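Local coordinates for phytase (Debaryomyces castellii, PDB 2GFI), which removes phosphate groups from phytate (inositol hexakisphosphate) as a 3-phytase of the histidine acid phosphatase family, at residues G15-L20 against Q24-E29; T171-A176 against D182-D187; D209-Y214 against R303-T308; T228-K233 against N254-C259. One frame throughout, in Å; residues are numbered along the deposited sequence.

Contact 1 of 4, residues G15-L20 against Q24-E29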
# COMPACT_ATOMS: atom_id res chain seq x y z
N GLY A 15 -0.52 -0.66 -13.41
CA GLY A 15 -0.08 0.31 -14.40
C GLY A 15 -0.02 1.74 -13.88
O GLY A 15 0.63 2.61 -14.48
N ALA A 16 -0.73 1.99 -12.77
CA ALA A 16 -0.73 3.29 -12.16
C ALA A 16 0.66 3.68 -11.61
O ALA A 16 0.95 4.87 -11.44
CB ALA A 16 -1.78 3.31 -11.00
N TYR A 17 1.51 2.67 -11.38
CA TYR A 17 2.77 2.84 -10.67
C TYR A 17 3.98 2.77 -11.55
O TYR A 17 5.11 2.96 -11.07
CB TYR A 17 2.94 1.74 -9.63
CG TYR A 17 1.84 1.75 -8.62
CD1 TYR A 17 1.81 2.73 -7.61
CD2 TYR A 17 0.81 0.81 -8.67
CE1 TYR A 17 0.80 2.75 -6.69
CE2 TYR A 17 -0.22 0.84 -7.73
CZ TYR A 17 -0.20 1.80 -6.74
OH TYR A 17 -1.21 1.83 -5.79
N GLN A 18 3.74 2.45 -12.83
CA GLN A 18 4.78 1.90 -13.69
C GLN A 18 5.90 2.90 -14.04
O GLN A 18 6.96 2.48 -14.48
CB GLN A 18 4.17 1.39 -14.98
CG GLN A 18 3.67 2.55 -15.86
CD GLN A 18 2.96 2.05 -17.08
OE1 GLN A 18 3.59 1.72 -18.08
NE2 GLN A 18 1.63 1.97 -17.00
N ASP A 19 5.66 4.20 -13.91
CA ASP A 19 6.76 5.15 -14.17
C ASP A 19 7.10 6.05 -12.98
O ASP A 19 7.59 7.16 -13.15
CB ASP A 19 6.49 5.97 -15.45
CG ASP A 19 5.25 6.79 -15.38
OD1 ASP A 19 4.77 7.10 -14.25
OD2 ASP A 19 4.70 7.21 -16.42
N LEU A 20 6.84 5.56 -11.77
CA LEU A 20 6.98 6.36 -10.58
C LEU A 20 8.21 5.87 -9.84
O LEU A 20 8.66 4.77 -10.07
CB LEU A 20 5.73 6.20 -9.70
CG LEU A 20 4.43 6.70 -10.29
CD1 LEU A 20 3.27 6.44 -9.31
CD2 LEU A 20 4.54 8.18 -10.70
N GLN A 24 3.79 6.13 -3.66
CA GLN A 24 3.08 7.27 -3.11
C GLN A 24 2.96 8.44 -4.08
O GLN A 24 2.25 9.40 -3.78
CB GLN A 24 3.67 7.75 -1.78
CG GLN A 24 3.66 6.72 -0.71
CD GLN A 24 4.36 7.17 0.55
OE1 GLN A 24 5.07 8.14 0.55
NE2 GLN A 24 4.16 6.45 1.61
N GLN A 25 3.61 8.37 -5.25
CA GLN A 25 3.40 9.38 -6.27
C GLN A 25 2.14 9.09 -7.06
O GLN A 25 1.78 9.89 -7.89
CB GLN A 25 4.61 9.48 -7.23
CG GLN A 25 5.89 9.95 -6.50
CD GLN A 25 7.10 9.86 -7.37
OE1 GLN A 25 7.67 8.78 -7.54
NE2 GLN A 25 7.50 10.98 -7.93
N ALA A 26 1.51 7.93 -6.82
CA ALA A 26 0.33 7.50 -7.58
C ALA A 26 -0.93 8.04 -6.97
O ALA A 26 -1.03 8.18 -5.75
CB ALA A 26 0.24 5.98 -7.63
N SER A 27 -1.90 8.31 -7.83
CA SER A 27 -3.24 8.63 -7.35
C SER A 27 -4.21 7.53 -7.76
O SER A 27 -4.73 7.52 -8.88
CB SER A 27 -3.70 10.01 -7.85
OG SER A 27 -2.76 10.97 -7.41
N VAL A 28 -4.44 6.60 -6.84
CA VAL A 28 -5.27 5.44 -7.16
C VAL A 28 -6.61 5.51 -6.45
O VAL A 28 -7.53 4.84 -6.86
CB VAL A 28 -4.55 4.11 -6.87
CG1 VAL A 28 -3.38 3.93 -7.85
CG2 VAL A 28 -4.08 4.03 -5.40
N GLU A 29 -6.72 6.36 -5.42
CA GLU A 29 -7.97 6.48 -4.63
C GLU A 29 -9.16 6.94 -5.44
O GLU A 29 -10.29 6.61 -5.10
CB GLU A 29 -7.76 7.39 -3.41
CG GLU A 29 -6.91 6.70 -2.37
CD GLU A 29 -6.47 7.62 -1.24
OE1 GLU A 29 -6.95 8.79 -1.18
OE2 GLU A 29 -5.65 7.16 -0.41

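Contact 2 of 4, residues T171-A176 against D182-D187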
# COMPACT_ATOMS: atom_id res chain seq x y z
N THR A 171 -26.38 0.08 14.92
CA THR A 171 -25.17 0.84 14.73
C THR A 171 -24.79 1.53 16.04
O THR A 171 -23.64 1.42 16.47
CB THR A 171 -25.36 1.84 13.63
OG1 THR A 171 -25.56 1.11 12.42
CG2 THR A 171 -24.06 2.61 13.36
N SER A 172 -25.78 2.17 16.69
CA SER A 172 -25.50 3.02 17.83
C SER A 172 -24.93 2.16 18.92
O SER A 172 -24.04 2.58 19.63
CB SER A 172 -26.75 3.80 18.30
OG SER A 172 -27.66 2.95 18.97
N GLN A 173 -25.43 0.93 19.00
CA GLN A 173 -25.05 -0.02 20.05
C GLN A 173 -23.69 -0.61 19.80
O GLN A 173 -22.94 -0.82 20.74
CB GLN A 173 -26.07 -1.16 20.15
CG GLN A 173 -27.44 -0.66 20.59
CD GLN A 173 -27.34 0.14 21.87
OE1 GLN A 173 -27.39 1.38 21.84
NE2 GLN A 173 -27.12 -0.54 22.97
N TYR A 174 -23.38 -0.90 18.54
CA TYR A 174 -22.04 -1.38 18.25
C TYR A 174 -21.02 -0.28 18.47
O TYR A 174 -19.97 -0.54 19.01
CB TYR A 174 -21.95 -1.95 16.84
CG TYR A 174 -22.30 -3.40 16.83
CD1 TYR A 174 -23.61 -3.82 16.69
CD2 TYR A 174 -21.31 -4.37 16.97
CE1 TYR A 174 -23.95 -5.18 16.66
CE2 TYR A 174 -21.62 -5.72 16.93
CZ TYR A 174 -22.95 -6.12 16.79
OH TYR A 174 -23.28 -7.46 16.79
N PHE A 175 -21.35 0.94 18.07
CA PHE A 175 -20.51 2.06 18.31
C PHE A 175 -20.26 2.23 19.81
O PHE A 175 -19.10 2.33 20.21
CB PHE A 175 -21.16 3.33 17.76
CG PHE A 175 -20.32 4.55 17.98
CD1 PHE A 175 -19.48 5.02 16.98
CD2 PHE A 175 -20.33 5.21 19.22
CE1 PHE A 175 -18.68 6.14 17.20
CE2 PHE A 175 -19.52 6.33 19.45
CZ PHE A 175 -18.71 6.80 18.44
N ALA A 176 -21.33 2.25 20.61
CA ALA A 176 -21.25 2.46 22.04
C ALA A 176 -20.42 1.37 22.67
O ALA A 176 -19.60 1.63 23.57
CB ALA A 176 -22.63 2.55 22.67
N ASP A 182 -14.84 -2.79 27.70
CA ASP A 182 -15.31 -3.66 28.79
C ASP A 182 -16.08 -2.93 29.91
O ASP A 182 -16.50 -3.55 30.90
CB ASP A 182 -14.21 -4.59 29.31
CG ASP A 182 -13.06 -3.85 30.03
OD1 ASP A 182 -13.06 -2.57 30.11
OD2 ASP A 182 -12.10 -4.48 30.54
N ASP A 183 -16.31 -1.64 29.73
CA ASP A 183 -17.14 -0.84 30.63
C ASP A 183 -18.58 -0.73 30.16
O ASP A 183 -19.40 -0.12 30.84
CB ASP A 183 -16.61 0.59 30.77
CG ASP A 183 -15.27 0.64 31.44
OD1 ASP A 183 -15.03 -0.15 32.39
OD2 ASP A 183 -14.38 1.45 31.08
N PHE A 184 -18.87 -1.30 29.00
CA PHE A 184 -20.20 -1.18 28.42
C PHE A 184 -21.19 -2.00 29.23
O PHE A 184 -20.92 -3.14 29.56
CB PHE A 184 -20.21 -1.62 26.94
CG PHE A 184 -21.57 -1.57 26.34
CD1 PHE A 184 -21.99 -0.44 25.64
CD2 PHE A 184 -22.51 -2.60 26.59
CE1 PHE A 184 -23.28 -0.36 25.12
CE2 PHE A 184 -23.79 -2.52 26.09
CZ PHE A 184 -24.18 -1.40 25.35
N SER A 185 -22.33 -1.39 29.56
CA SER A 185 -23.43 -2.05 30.27
C SER A 185 -24.64 -1.13 30.16
O SER A 185 -24.52 0.02 29.71
CB SER A 185 -23.09 -2.29 31.76
OG SER A 185 -23.25 -1.10 32.54
N ASN A 186 -25.80 -1.62 30.59
CA ASN A 186 -27.01 -0.80 30.57
C ASN A 186 -26.96 0.29 31.61
O ASN A 186 -27.75 1.23 31.55
CB ASN A 186 -28.32 -1.63 30.66
CG ASN A 186 -28.37 -2.55 31.85
OD1 ASN A 186 -27.73 -2.30 32.88
ND2 ASN A 186 -29.13 -3.64 31.72
N ASP A 187 -25.99 0.19 32.52
CA ASP A 187 -25.73 1.28 33.45
C ASP A 187 -24.81 2.38 32.92
O ASP A 187 -25.02 3.55 33.24
CB ASP A 187 -25.18 0.76 34.77
CG ASP A 187 -26.16 -0.15 35.48
OD1 ASP A 187 -27.40 0.15 35.43
OD2 ASP A 187 -25.77 -1.18 36.10

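Contact 3 of 4, residues D209-Y214 against R303-T308. With NAG (2-acetamido-2-deoxy-beta-D-glucopyranose), chain C.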
# COMPACT_ATOMS: atom_id res chain seq x y z
N ASP A 209 -39.37 13.53 8.54
CA ASP A 209 -40.55 12.70 8.71
C ASP A 209 -41.79 13.53 9.12
O ASP A 209 -42.90 13.27 8.65
CB ASP A 209 -40.28 11.61 9.77
CG ASP A 209 -39.35 10.51 9.27
OD1 ASP A 209 -38.99 10.49 8.08
OD2 ASP A 209 -38.91 9.62 10.00
N GLY A 210 -41.57 14.50 10.01
CA GLY A 210 -42.62 15.42 10.42
C GLY A 210 -42.74 16.63 9.52
O GLY A 210 -43.53 17.52 9.80
N CYS A 211 -41.96 16.71 8.45
CA CYS A 211 -42.11 17.83 7.55
C CYS A 211 -43.07 17.49 6.44
O CYS A 211 -42.69 16.77 5.52
CB CYS A 211 -40.78 18.29 6.98
SG CYS A 211 -41.05 19.68 5.86
N PHE A 212 -44.30 18.01 6.52
CA PHE A 212 -45.38 17.61 5.61
C PHE A 212 -45.25 18.23 4.24
O PHE A 212 -45.65 17.61 3.26
CB PHE A 212 -46.77 17.85 6.23
CG PHE A 212 -46.96 17.10 7.54
CD1 PHE A 212 -46.63 15.74 7.63
CD2 PHE A 212 -47.41 17.75 8.68
CE1 PHE A 212 -46.76 15.05 8.81
CE2 PHE A 212 -47.56 17.04 9.89
CZ PHE A 212 -47.23 15.70 9.95
N ASN A 213 -44.69 19.44 4.16
CA ASN A 213 -44.49 20.12 2.87
C ASN A 213 -43.24 19.72 2.11
O ASN A 213 -43.00 20.19 1.01
CB ASN A 213 -44.55 21.63 3.05
CG ASN A 213 -45.87 22.08 3.67
OD1 ASN A 213 -46.88 21.38 3.53
ND2 ASN A 213 -45.86 23.21 4.36
N TYR A 214 -42.45 18.83 2.71
CA TYR A 214 -41.24 18.35 2.08
C TYR A 214 -41.61 17.25 1.11
O TYR A 214 -42.16 16.22 1.49
CB TYR A 214 -40.23 17.88 3.13
CG TYR A 214 -39.07 17.08 2.58
CD1 TYR A 214 -38.20 17.63 1.63
CD2 TYR A 214 -38.83 15.77 3.01
CE1 TYR A 214 -37.12 16.87 1.11
CE2 TYR A 214 -37.77 15.01 2.52
CZ TYR A 214 -36.92 15.58 1.57
OH TYR A 214 -35.87 14.84 1.07
N ARG A 303 -33.22 22.88 3.63
CA ARG A 303 -32.58 23.79 4.52
C ARG A 303 -33.37 23.97 5.81
O ARG A 303 -32.76 24.00 6.90
CB ARG A 303 -32.30 25.14 3.93
CG ARG A 303 -31.46 25.88 4.95
CD ARG A 303 -30.84 27.10 4.51
NE ARG A 303 -30.16 27.00 3.24
CZ ARG A 303 -29.22 27.86 2.87
NH1 ARG A 303 -28.84 28.82 3.72
NH2 ARG A 303 -28.64 27.75 1.67
N VAL A 304 -34.71 24.11 5.71
CA VAL A 304 -35.52 24.27 6.93
C VAL A 304 -35.42 23.02 7.81
O VAL A 304 -35.23 23.14 9.01
CB VAL A 304 -37.01 24.66 6.70
CG1 VAL A 304 -37.78 23.58 5.97
CG2 VAL A 304 -37.69 24.91 8.06
N ILE A 305 -35.56 21.84 7.19
CA ILE A 305 -35.44 20.57 7.91
C ILE A 305 -34.03 20.38 8.50
O ILE A 305 -33.91 20.11 9.68
CB ILE A 305 -35.78 19.36 7.01
CG1 ILE A 305 -37.21 19.45 6.49
CG2 ILE A 305 -35.59 18.06 7.79
CD1 ILE A 305 -37.44 18.54 5.28
N GLY A 306 -32.99 20.55 7.69
CA GLY A 306 -31.61 20.42 8.17
C GLY A 306 -31.24 21.34 9.32
O GLY A 306 -30.42 20.99 10.17
N SER A 307 -31.86 22.52 9.34
CA SER A 307 -31.57 23.57 10.32
C SER A 307 -31.98 23.20 11.72
O SER A 307 -31.52 23.83 12.68
CB SER A 307 -32.26 24.89 9.94
OG SER A 307 -31.73 25.41 8.75
N THR A 308 -32.85 22.20 11.85
CA THR A 308 -33.27 21.77 13.17
C THR A 308 -32.10 21.18 13.91
O THR A 308 -31.81 21.60 15.06
CB THR A 308 -34.49 20.80 13.15
OG1 THR A 308 -34.18 19.63 12.38
CG2 THR A 308 -35.65 21.42 12.40
C1 NAG C . -33.05 27.90 14.10
C2 NAG C . -34.54 27.81 13.67
C3 NAG C . -35.17 29.19 13.40
C4 NAG C . -34.92 30.15 14.58
C5 NAG C . -33.40 30.15 14.80
C6 NAG C . -32.94 31.06 15.93
C7 NAG C . -35.21 25.68 12.57
C8 NAG C . -35.71 25.12 11.26
N2 NAG C . -34.70 26.92 12.51
O3 NAG C . -36.54 29.02 13.15
O4 NAG C . -35.50 31.46 14.44
O5 NAG C . -32.94 28.85 15.13
O6 NAG C . -31.56 30.81 16.06
O7 NAG C . -35.28 24.98 13.59

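Contact 4 of 4, residues T228-K233 against N254-C259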
# COMPACT_ATOMS: atom_id res chain seq x y z
N THR A 228 -29.24 8.25 -19.75
CA THR A 228 -29.35 6.82 -19.41
C THR A 228 -28.71 6.00 -20.51
O THR A 228 -28.76 4.79 -20.48
CB THR A 228 -30.83 6.37 -19.28
OG1 THR A 228 -31.57 6.82 -20.43
CG2 THR A 228 -31.54 7.04 -18.11
N GLU A 229 -28.10 6.66 -21.48
CA GLU A 229 -27.51 5.99 -22.63
C GLU A 229 -26.48 4.95 -22.23
O GLU A 229 -26.37 3.91 -22.85
CB GLU A 229 -26.90 7.02 -23.59
CG GLU A 229 -27.93 8.07 -23.99
CD GLU A 229 -27.34 9.26 -24.75
OE1 GLU A 229 -26.97 9.01 -25.93
OE2 GLU A 229 -27.26 10.42 -24.14
N TYR A 230 -25.73 5.22 -21.16
CA TYR A 230 -24.71 4.28 -20.72
C TYR A 230 -25.37 2.96 -20.32
O TYR A 230 -24.77 1.91 -20.42
CB TYR A 230 -23.89 4.88 -19.57
CG TYR A 230 -24.60 4.92 -18.24
CD1 TYR A 230 -24.46 3.88 -17.33
CD2 TYR A 230 -25.41 6.00 -17.88
CE1 TYR A 230 -25.11 3.92 -16.10
CE2 TYR A 230 -26.04 6.05 -16.64
CZ TYR A 230 -25.90 4.99 -15.77
OH TYR A 230 -26.55 4.97 -14.56
N LEU A 231 -26.63 3.02 -19.87
CA LEU A 231 -27.39 1.81 -19.49
C LEU A 231 -27.68 0.97 -20.73
O LEU A 231 -27.47 -0.24 -20.73
CB LEU A 231 -28.67 2.16 -18.74
CG LEU A 231 -28.45 2.82 -17.36
CD1 LEU A 231 -29.78 3.37 -16.89
CD2 LEU A 231 -27.84 1.85 -16.33
N THR A 232 -28.10 1.64 -21.79
CA THR A 232 -28.36 0.98 -23.05
C THR A 232 -27.10 0.34 -23.60
O THR A 232 -27.14 -0.80 -24.07
CB THR A 232 -28.89 1.98 -24.01
OG1 THR A 232 -30.07 2.56 -23.44
CG2 THR A 232 -29.38 1.29 -25.29
N LYS A 233 -25.98 1.06 -23.51
CA LYS A 233 -24.74 0.53 -24.02
C LYS A 233 -24.32 -0.67 -23.19
O LYS A 233 -23.88 -1.66 -23.75
CB LYS A 233 -23.63 1.58 -24.03
CG LYS A 233 -23.91 2.76 -24.97
CD LYS A 233 -22.87 3.86 -24.78
CE LYS A 233 -22.74 4.73 -26.02
NZ LYS A 233 -23.86 5.72 -26.05
N ASN A 254 -30.16 -1.31 -11.66
CA ASN A 254 -30.25 -1.97 -10.37
C ASN A 254 -29.07 -2.88 -10.08
O ASN A 254 -28.79 -3.24 -8.94
CB ASN A 254 -31.56 -2.76 -10.31
CG ASN A 254 -32.74 -1.86 -10.05
OD1 ASN A 254 -33.86 -2.09 -10.52
ND2 ASN A 254 -32.49 -0.81 -9.30
N LEU A 255 -28.32 -3.21 -11.10
CA LEU A 255 -27.22 -4.12 -10.90
C LEU A 255 -26.06 -3.38 -10.24
O LEU A 255 -25.19 -4.00 -9.63
CB LEU A 255 -26.84 -4.79 -12.21
CG LEU A 255 -27.79 -5.82 -12.77
CD1 LEU A 255 -27.21 -6.43 -14.11
CD2 LEU A 255 -28.03 -6.88 -11.72
N PHE A 256 -26.05 -2.05 -10.37
CA PHE A 256 -25.10 -1.22 -9.58
C PHE A 256 -25.32 -1.35 -8.11
O PHE A 256 -24.36 -1.62 -7.39
CB PHE A 256 -25.12 0.26 -9.96
CG PHE A 256 -24.57 0.54 -11.29
CD1 PHE A 256 -23.20 0.66 -11.47
CD2 PHE A 256 -25.43 0.67 -12.39
CE1 PHE A 256 -22.68 0.94 -12.76
CE2 PHE A 256 -24.94 0.94 -13.65
CZ PHE A 256 -23.56 1.08 -13.84
N GLY A 257 -26.56 -1.18 -7.65
CA GLY A 257 -26.89 -1.41 -6.24
C GLY A 257 -26.64 -2.87 -5.85
O GLY A 257 -26.14 -3.19 -4.76
N TYR A 258 -26.98 -3.79 -6.74
CA TYR A 258 -26.77 -5.19 -6.49
C TYR A 258 -25.27 -5.42 -6.19
O TYR A 258 -24.92 -6.07 -5.21
CB TYR A 258 -27.23 -5.95 -7.75
CG TYR A 258 -27.34 -7.45 -7.62
CD1 TYR A 258 -28.56 -8.11 -7.85
CD2 TYR A 258 -26.21 -8.23 -7.29
CE1 TYR A 258 -28.67 -9.49 -7.76
CE2 TYR A 258 -26.31 -9.60 -7.21
CZ TYR A 258 -27.54 -10.23 -7.44
OH TYR A 258 -27.62 -11.60 -7.32
N CYS A 259 -24.41 -4.89 -7.06
CA CYS A 259 -22.97 -4.88 -6.86
C CYS A 259 -22.60 -4.32 -5.46
O CYS A 259 -21.91 -4.97 -4.68
CB CYS A 259 -22.31 -4.05 -7.99
SG CYS A 259 -20.73 -3.29 -7.58

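Contact 1 of 4, residues G15-L20 against Q24-E29
Leu20 and Tyr17 both press on Ala26, the tight part of the contact. Leu20 CD1 lies 3.5 Å from Ala26 CB, closer than two methyl carbons usually come. Leu20 CD1 is also 3.4 Å from Ala26 N. The other branch of Leu20, CD2, rests against Gln25 CB. Gln25 OE1 accepts from the backbone N of Ala21 and Ser22. Tyr17 has CG beside its backbone N and anti to the carbonyl carbon (chi1 -60°), which swings the ring in toward residues 24-29. Tyr17 CE1 reaches Ala26 CB at 3.4 Å. Beyond it Tyr17 OH meets both methyls of Val28, with Val28 CG2 at 3.6 Å. Tyr17 and Leu20 are the ends of a type I beta turn, closed by the bond from Leu20 N to Tyr17 O. With an alanine at Tyr17, Ala26 and Val28 would probably lose their aromatic neighbour and a gap would open beside the turn. By contrast, Gly15, exposed, and Gln18, partly so, take no part; Gln18 meets neighbouring subunits. Gln18 NE2 bonds back to Gly15 O at 2.8 Å, nearly straight (168°) and on a carbonyl lone pair. Gln45 of a second subunit bonds to both Ala16 O and Ser27 N.

Contact 2 of 4, residues T171-A176 against D182-D187
Phe184 holds CG anti to its own nitrogen (chi1 178°), and this reaches the ring across to Gln173 and Ala176 on the helix. Gln173 starts beside its backbone N and then bends at chi2 (-53°), which brings the amide round to the ring. The two side chains cross at about a right angle. Gln173 NE2 sits at the rim of the ring, near its plane, 3.9 Å from Phe184 CZ. The amide and ring planes are turned 68° apart. The other end of that amide is held elsewhere, since Gln173 OE1 bonds to Thr191 OG1. Further round the ring, Phe184 CE1 meets Ala176 CB at 3.9 Å. Phe184 CD1 lies 3.8 Å from Ala176 O, which approaches the ring obliquely. The contact is small, with 127 Å² buried in all. Helix 166-180 is the crossover of a beta-alpha-beta unit that joins the parallel, paired strands 158-163 and 189-194. Phe184 belongs to the loop that leads back from the helix to the second strand, and its ring also touches Val189 there. In the same loop Ser185 OG accepts from Asp187 N at 3.0 Å, an ST turn. An alanine in place of Phe184 would probably leave Ala176 and the NE2 end of Gln173 without the ring beside them, with a gap between helix and loop. Arg177 of a third subunit also packs on Phe184. Between the two segments the contact rests on van der Waals touch. Its hold therefore depends on shape fit, while the polar need of the amide is met in part by Thr191 through OE1.

Contact 3 of 4, residues D209-Y214 against R303-T308
Ile305 carries this contact, reaching from its helix to Cys211 and Tyr214 of the loop. Its CB points toward the loop. From there Ile305 CG1 leaves anti to the carbonyl carbon (chi1 -60°) and passes along the cysteine, 3.8 Å from Cys211 CB and 3.9 Å from Cys211 SG. The tip, CD1, touches both partners. Ile305 CD1 lies 3.8 Å from Cys211 CB and 3.5 Å from Tyr214 CG. Ile305 CD1 stands over one face of the Tyr214 ring, 3.9 Å from its centroid and 29° off the normal. This is a CH-pi contact, shifted toward the CB end of the ring. Tyr214 OH bonds to Ser294 O, which fixes the other end of the side chain. Ile338 of helix 333-343 touches both Tyr214 and Ile305. On the helix itself, Thr308 OG1 gives a bond to Ile305 O at 2.8 Å, nearly along the C=O axis. Val304, Ser307 and Thr308 lie beside an N-acetylglucosamine. Ser307 CB is 3.7 Å from its methyl C8, and this sugar belongs to the N-glycan of Asn311. Cys211 is joined to Cys432 by a disulfide. The arrangement is thus a disulfide-tied loop packed on a glycosylated helix of the histidine phosphatase domain.

Contact 4 of 4, residues T228-K233 against N254-C259
Phe256 of one helix meets Tyr230 and Leu231 of another. The backbones stay far apart: the nearest CA atoms, those of Leu231 and Asn254, are 10.3 Å from each other. Asn254 opens the second segment; its CB points away from the first, and its side chain packs on Lys82. Leu255 follows and packs on Val86 of helix 77-91. Phe256 is the residue that crosses. Its CG lies beside the backbone N (chi1 -70°), which aims the ring at the other helix. Phe256 CE2 and CZ both come within 3.9 Å of Tyr230 CE1. CE2 arrives at the edge of the Tyr230 ring and in its plane. Phe256 CE2 is also 4.1 Å from Leu231 CD2, which sits at the rim of the phenylalanine ring. Leu231 CG also lies 3.7 Å above one face of the Tyr230 ring, toward its rim, so the two residues of the first helix pack on each other as well. Helices 229-241 and 249-266 follow one another in the chain and belong to the helical part that histidine acid phosphatases carry beside their alpha/beta core. Phe256 also stacks with Phe275 and Tyr283 there, and Tyr283 touches Tyr230. Beyond Gly257, Tyr258 takes no part here and meets Phe111 edge-to-face. Cys259 ends the segment and forms a disulfide with Cys272.

No two of the four contacts touch. Contact 1 lies in the long loop before strand 59-69, and its centre is about 45 Å from that of contact 3, across the chain's centre. Contacts 1 and 2 both meet the third subunit, although their centres are about 41 Å apart. Contact 4 is nested within the chain closed by contact 3, their nearest atoms about 19 Å apart. Contact 3 is the one beside the bound N-acetylglucosamine. Contacts 2 and 3 lie nearer the predicted catalytic residues. The side chain of Gln173 is about 11 Å from that of His70, the predicted nucleophile. That of Tyr214 is about 10 Å from that of Asp333, the predicted proton donor.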